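Porin (Pseudomonas aeruginosa, PDB 3T24) forms an outer-membrane beta-barrel channel of the OprD family, OpdQ, which probably lets small carboxylate-bearing solutes diffuse across the outer membrane. Local coordinates at residues K158-R163 and E169-T174; Q220-L225 and D292-N297. All blocks are in the same frame, centred on the assembly; numbering follows the deposited sequence.

Interaction 1: residues K158-R163 and E169-T174. With SO4 (sulfate ion), chain F.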
# COMPACT_ATOMS: atom_id res chain seq x y z
N LYS A 158 1.88 -12.50 -12.85
CA LYS A 158 1.12 -13.70 -13.19
C LYS A 158 0.42 -14.33 -11.99
O LYS A 158 -0.55 -15.07 -12.14
CB LYS A 158 2.05 -14.74 -13.83
CG LYS A 158 2.65 -14.31 -15.14
CD LYS A 158 3.71 -15.31 -15.62
CE LYS A 158 4.27 -14.90 -16.99
NZ LYS A 158 5.47 -15.70 -17.38
N LYS A 159 0.92 -14.02 -10.80
CA LYS A 159 0.56 -14.74 -9.59
C LYS A 159 0.78 -13.83 -8.41
O LYS A 159 1.65 -12.95 -8.44
CB LYS A 159 1.48 -15.95 -9.41
CG LYS A 159 1.23 -17.10 -10.35
CD LYS A 159 0.10 -17.90 -9.81
CE LYS A 159 -0.88 -18.25 -10.88
NZ LYS A 159 -0.33 -19.31 -11.74
N VAL A 160 0.00 -14.05 -7.36
CA VAL A 160 0.13 -13.27 -6.16
C VAL A 160 0.30 -14.22 -5.00
O VAL A 160 -0.23 -15.34 -4.99
CB VAL A 160 -1.10 -12.35 -5.94
CG1 VAL A 160 -2.37 -13.18 -5.91
CG2 VAL A 160 -0.93 -11.53 -4.67
N ASN A 161 1.11 -13.79 -4.03
CA ASN A 161 1.30 -14.56 -2.82
C ASN A 161 0.86 -13.65 -1.72
O ASN A 161 1.57 -12.69 -1.36
CB ASN A 161 2.77 -14.98 -2.62
CG ASN A 161 2.96 -15.87 -1.37
OD1 ASN A 161 2.43 -15.57 -0.29
ND2 ASN A 161 3.70 -16.97 -1.52
N GLN A 162 -0.35 -13.92 -1.22
CA GLN A 162 -0.97 -13.05 -0.25
C GLN A 162 -0.19 -13.12 1.06
O GLN A 162 0.53 -14.08 1.33
CB GLN A 162 -2.43 -13.45 -0.03
CG GLN A 162 -3.26 -13.48 -1.30
CD GLN A 162 -3.51 -12.10 -1.90
OE1 GLN A 162 -2.87 -11.12 -1.51
NE2 GLN A 162 -4.45 -12.01 -2.85
N ARG A 163 -0.35 -12.09 1.88
CA ARG A 163 0.40 -11.95 3.12
C ARG A 163 0.23 -13.12 4.12
O ARG A 163 1.14 -13.44 4.87
CB ARG A 163 -0.05 -10.66 3.78
CG ARG A 163 -1.56 -10.62 4.00
CD ARG A 163 -1.95 -9.33 4.64
NE ARG A 163 -3.39 -9.23 4.89
CZ ARG A 163 -4.00 -8.08 5.16
NH1 ARG A 163 -3.28 -6.97 5.18
NH2 ARG A 163 -5.32 -8.02 5.37
N GLU A 169 -0.94 -17.79 -6.33
CA GLU A 169 -2.26 -18.07 -6.86
C GLU A 169 -2.72 -16.99 -7.85
O GLU A 169 -2.18 -15.87 -7.88
CB GLU A 169 -3.26 -18.24 -5.70
CG GLU A 169 -3.64 -16.91 -5.01
CD GLU A 169 -4.57 -17.07 -3.80
OE1 GLU A 169 -5.51 -16.27 -3.67
OE2 GLU A 169 -4.36 -17.99 -2.97
N ASP A 170 -3.71 -17.32 -8.67
CA ASP A 170 -4.28 -16.34 -9.60
C ASP A 170 -4.86 -15.15 -8.84
O ASP A 170 -5.34 -15.29 -7.72
CB ASP A 170 -5.35 -16.96 -10.51
CG ASP A 170 -4.78 -17.91 -11.55
OD1 ASP A 170 -3.59 -17.79 -11.91
OD2 ASP A 170 -5.53 -18.78 -12.03
N MET A 171 -4.80 -13.98 -9.47
CA MET A 171 -5.31 -12.75 -8.87
C MET A 171 -6.82 -12.56 -9.03
O MET A 171 -7.46 -13.17 -9.90
CB MET A 171 -4.57 -11.56 -9.47
CG MET A 171 -3.09 -11.53 -9.12
SD MET A 171 -2.14 -10.41 -10.17
CE MET A 171 -1.79 -11.52 -11.52
N THR A 172 -7.39 -11.71 -8.19
CA THR A 172 -8.77 -11.32 -8.37
C THR A 172 -8.89 -9.85 -8.07
O THR A 172 -7.89 -9.16 -7.84
CB THR A 172 -9.78 -12.11 -7.47
OG1 THR A 172 -9.42 -11.98 -6.09
CG2 THR A 172 -9.83 -13.59 -7.82
N ILE A 173 -10.12 -9.36 -8.06
CA ILE A 173 -10.37 -7.96 -7.81
C ILE A 173 -10.90 -7.81 -6.39
O ILE A 173 -11.55 -8.69 -5.85
CB ILE A 173 -11.39 -7.40 -8.82
CG1 ILE A 173 -11.26 -5.88 -8.90
CG2 ILE A 173 -12.85 -7.85 -8.43
CD1 ILE A 173 -12.21 -5.24 -9.91
N THR A 174 -10.60 -6.69 -5.76
CA THR A 174 -11.22 -6.41 -4.48
C THR A 174 -12.72 -6.23 -4.65
O THR A 174 -13.16 -5.42 -5.47
CB THR A 174 -10.63 -5.15 -3.87
OG1 THR A 174 -9.20 -5.25 -3.88
CG2 THR A 174 -11.15 -4.97 -2.41
S SO4 F . -5.14 -4.46 6.40
O1 SO4 F . -5.04 -3.15 5.76
O2 SO4 F . -3.91 -4.78 7.13
O3 SO4 F . -6.23 -4.51 7.37
O4 SO4 F . -5.37 -5.45 5.35
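Val160 and Glu169 face each other as a single antiparallel hydrogen-bonded pair, where the end of strand 150-161 meets the loop that follows it. Two backbone bonds close the pair: Val160 N reaches Glu169 O and Glu169 N returns to Val160 O, both at 2.9 Å. The Glu169 carbonyl also receives a CA-H...O contact, with Lys159 CA 3.4 Å from Glu169 O.

The apolar contacts lie beside this bridge. Val160 CG1, wedged between its own backbone N and carbonyl carbon (chi1 57°), is 3.7 Å from Met171 CG. The thioether chain bends at its last torsion, chi3 -86°, which lays Met171 CE 3.6 Å from Lys158 C. Phe137 of strand 136-138 touches both Val160 and Met171.

Lys159 NZ and Asp170 OD1, 3.6 Å apart, form a long salt bridge that probably contributes little. Farther along, Arg163 NH1 and NH2 both bond O4 of a sulfate, probably from the crystallisation liquor, which Ser130, Arg131 and Arg391 also hydrogen-bond. The chemistry implies a loop joined to its strand by one backbone bridge and Val160-Met171 packing, probably with little reliance on charge, while Arg163, apart from the bridge, helps hold the sulfate in a cluster that could probably receive other anions.

Interaction 2: residues Q220-L225 and D292-N297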
# COMPACT_ATOMS: atom_id res chain seq x y z
N GLN A 220 -7.33 0.27 -16.30
CA GLN A 220 -7.31 1.48 -15.50
C GLN A 220 -6.22 2.41 -16.01
O GLN A 220 -5.11 1.96 -16.31
CB GLN A 220 -7.06 1.11 -14.04
CG GLN A 220 -7.05 2.28 -13.07
CD GLN A 220 -6.87 1.79 -11.64
OE1 GLN A 220 -5.75 1.70 -11.14
NE2 GLN A 220 -7.98 1.45 -10.99
N HIS A 221 -6.57 3.68 -16.13
CA HIS A 221 -5.62 4.75 -16.45
C HIS A 221 -5.54 5.63 -15.21
O HIS A 221 -6.57 6.08 -14.70
CB HIS A 221 -6.09 5.57 -17.66
CG HIS A 221 -6.22 4.76 -18.92
ND1 HIS A 221 -5.33 4.88 -19.96
CD2 HIS A 221 -7.11 3.81 -19.27
CE1 HIS A 221 -5.67 4.03 -20.92
NE2 HIS A 221 -6.75 3.37 -20.53
N TYR A 222 -4.33 5.84 -14.72
CA TYR A 222 -4.13 6.64 -13.54
C TYR A 222 -3.31 7.87 -13.89
O TYR A 222 -2.21 7.74 -14.42
CB TYR A 222 -3.40 5.84 -12.46
CG TYR A 222 -3.91 6.13 -11.08
CD1 TYR A 222 -4.63 5.17 -10.36
CD2 TYR A 222 -3.68 7.36 -10.48
CE1 TYR A 222 -5.12 5.43 -9.10
CE2 TYR A 222 -4.17 7.64 -9.22
CZ TYR A 222 -4.90 6.67 -8.53
OH TYR A 222 -5.38 6.95 -7.27
N LEU A 223 -3.84 9.05 -13.62
CA LEU A 223 -3.05 10.26 -13.83
C LEU A 223 -2.68 10.88 -12.50
O LEU A 223 -3.47 10.88 -11.56
CB LEU A 223 -3.79 11.28 -14.68
CG LEU A 223 -3.88 11.07 -16.20
CD1 LEU A 223 -4.73 9.86 -16.51
CD2 LEU A 223 -4.48 12.31 -16.85
N GLY A 224 -1.46 11.38 -12.40
CA GLY A 224 -0.99 12.00 -11.18
C GLY A 224 -0.24 13.29 -11.44
O GLY A 224 0.32 13.50 -12.52
N LEU A 225 -0.26 14.15 -10.43
CA LEU A 225 0.41 15.43 -10.45
C LEU A 225 0.81 15.67 -9.01
O LEU A 225 -0.05 15.70 -8.13
CB LEU A 225 -0.56 16.52 -10.94
CG LEU A 225 -0.30 18.04 -10.91
CD1 LEU A 225 0.33 18.54 -9.59
CD2 LEU A 225 0.50 18.53 -12.12
N ASP A 292 -3.26 -2.78 -1.63
CA ASP A 292 -3.79 -1.50 -1.16
C ASP A 292 -4.20 -0.63 -2.34
O ASP A 292 -3.47 -0.55 -3.35
CB ASP A 292 -2.71 -0.71 -0.41
CG ASP A 292 -2.25 -1.38 0.87
OD1 ASP A 292 -2.89 -2.36 1.29
OD2 ASP A 292 -1.24 -0.92 1.45
N PRO A 293 -5.31 0.09 -2.19
CA PRO A 293 -5.67 0.97 -3.30
C PRO A 293 -4.88 2.23 -3.13
O PRO A 293 -4.77 2.74 -2.02
CB PRO A 293 -7.15 1.25 -3.06
CG PRO A 293 -7.24 1.29 -1.56
CD PRO A 293 -6.17 0.34 -1.01
N TYR A 294 -4.35 2.76 -4.21
CA TYR A 294 -3.67 4.01 -4.15
C TYR A 294 -4.68 5.15 -4.10
O TYR A 294 -4.98 5.76 -5.12
CB TYR A 294 -2.76 4.12 -5.36
CG TYR A 294 -1.79 5.26 -5.31
CD1 TYR A 294 -0.90 5.40 -4.23
CD2 TYR A 294 -1.73 6.20 -6.34
CE1 TYR A 294 0.01 6.47 -4.19
CE2 TYR A 294 -0.83 7.26 -6.31
CZ TYR A 294 0.03 7.39 -5.23
OH TYR A 294 0.92 8.45 -5.21
N LEU A 295 -5.21 5.44 -2.91
CA LEU A 295 -6.24 6.46 -2.72
C LEU A 295 -5.93 7.29 -1.47
O LEU A 295 -5.60 6.74 -0.42
CB LEU A 295 -7.63 5.80 -2.55
CG LEU A 295 -8.17 5.00 -3.74
CD1 LEU A 295 -9.40 4.15 -3.37
CD2 LEU A 295 -8.48 5.91 -4.95
N VAL A 296 -6.07 8.60 -1.55
CA VAL A 296 -5.69 9.45 -0.42
C VAL A 296 -6.50 9.21 0.85
O VAL A 296 -6.01 9.48 1.94
CB VAL A 296 -5.75 10.97 -0.76
CG1 VAL A 296 -4.74 11.32 -1.83
CG2 VAL A 296 -7.20 11.40 -1.16
N ASN A 297 -7.72 8.72 0.73
CA ASN A 297 -8.53 8.47 1.94
C ASN A 297 -8.63 7.01 2.34
O ASN A 297 -9.43 6.64 3.19
CB ASN A 297 -9.91 9.08 1.81
CG ASN A 297 -9.87 10.58 1.80
OD1 ASN A 297 -8.85 11.18 2.18
ND2 ASN A 297 -10.97 11.20 1.35
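The wall of the OprD-family beta-barrel meets a long loop where Tyr222 of strand 218-230 touches Tyr294, between strands 270-280 and 310-319; such inward loops probably narrow the channel, as in porins generally. Tyr294 is the centre of an inverse gamma turn, in which Leu295 N makes a weak bond back to Pro293 O.

The wall tyrosine points toward the loop and brings its hydroxyl to the backbone: Tyr222 OH donates to Tyr294 O, though the modelled 2.5 Å is too close to take literally at 2.40 Å resolution. The carbonyl of the turn's central residue thus apparently has a side-chain donor from the barrel, even though the two backbones stay well apart, with the CA atoms of Tyr222 and Tyr294 9.8 Å from each other.

Around this bond the two rings make an oblique pair, their centroids 5.7 Å apart and their planes at 55°. Tyr294 CG stands anti to the backbone N (chi1 -169°), which brings one ortho carbon, CD2, to 3.9 Å from Tyr222 CZ. Arg242 of the adjoining strand 235-248 touches Tyr222 and makes a cation-pi contact with Tyr294, while Asn260 of strand 255-267 touches both Tyr222 and Leu295. On the loop side a methyl group, Leu295 CD2, lies 4.0 Å from Tyr222 OH.

How the interactions relate
Interactions 1 and 2 show two ways in which loops are tied to one barrel: residues 169-174 fold back on the strand they follow through one bridge, at Glu169, whereas residues 292-297 meet a strand far back in the chain. Their centres lie about 19 Å apart and their nearest atoms about 6 Å, without touching. Asn289, just before 292-297, nevertheless joins the two regions, since its backbone bonds Thr172 and its carbonyl oxygen accepts from Gln162. Asn128 forms a second link, bonding both Arg163 and Asp292. The sulfate belongs to interaction 1, through Arg163; an anion held there is consistent with a channel for carboxylates, though its role in transport remains an inference.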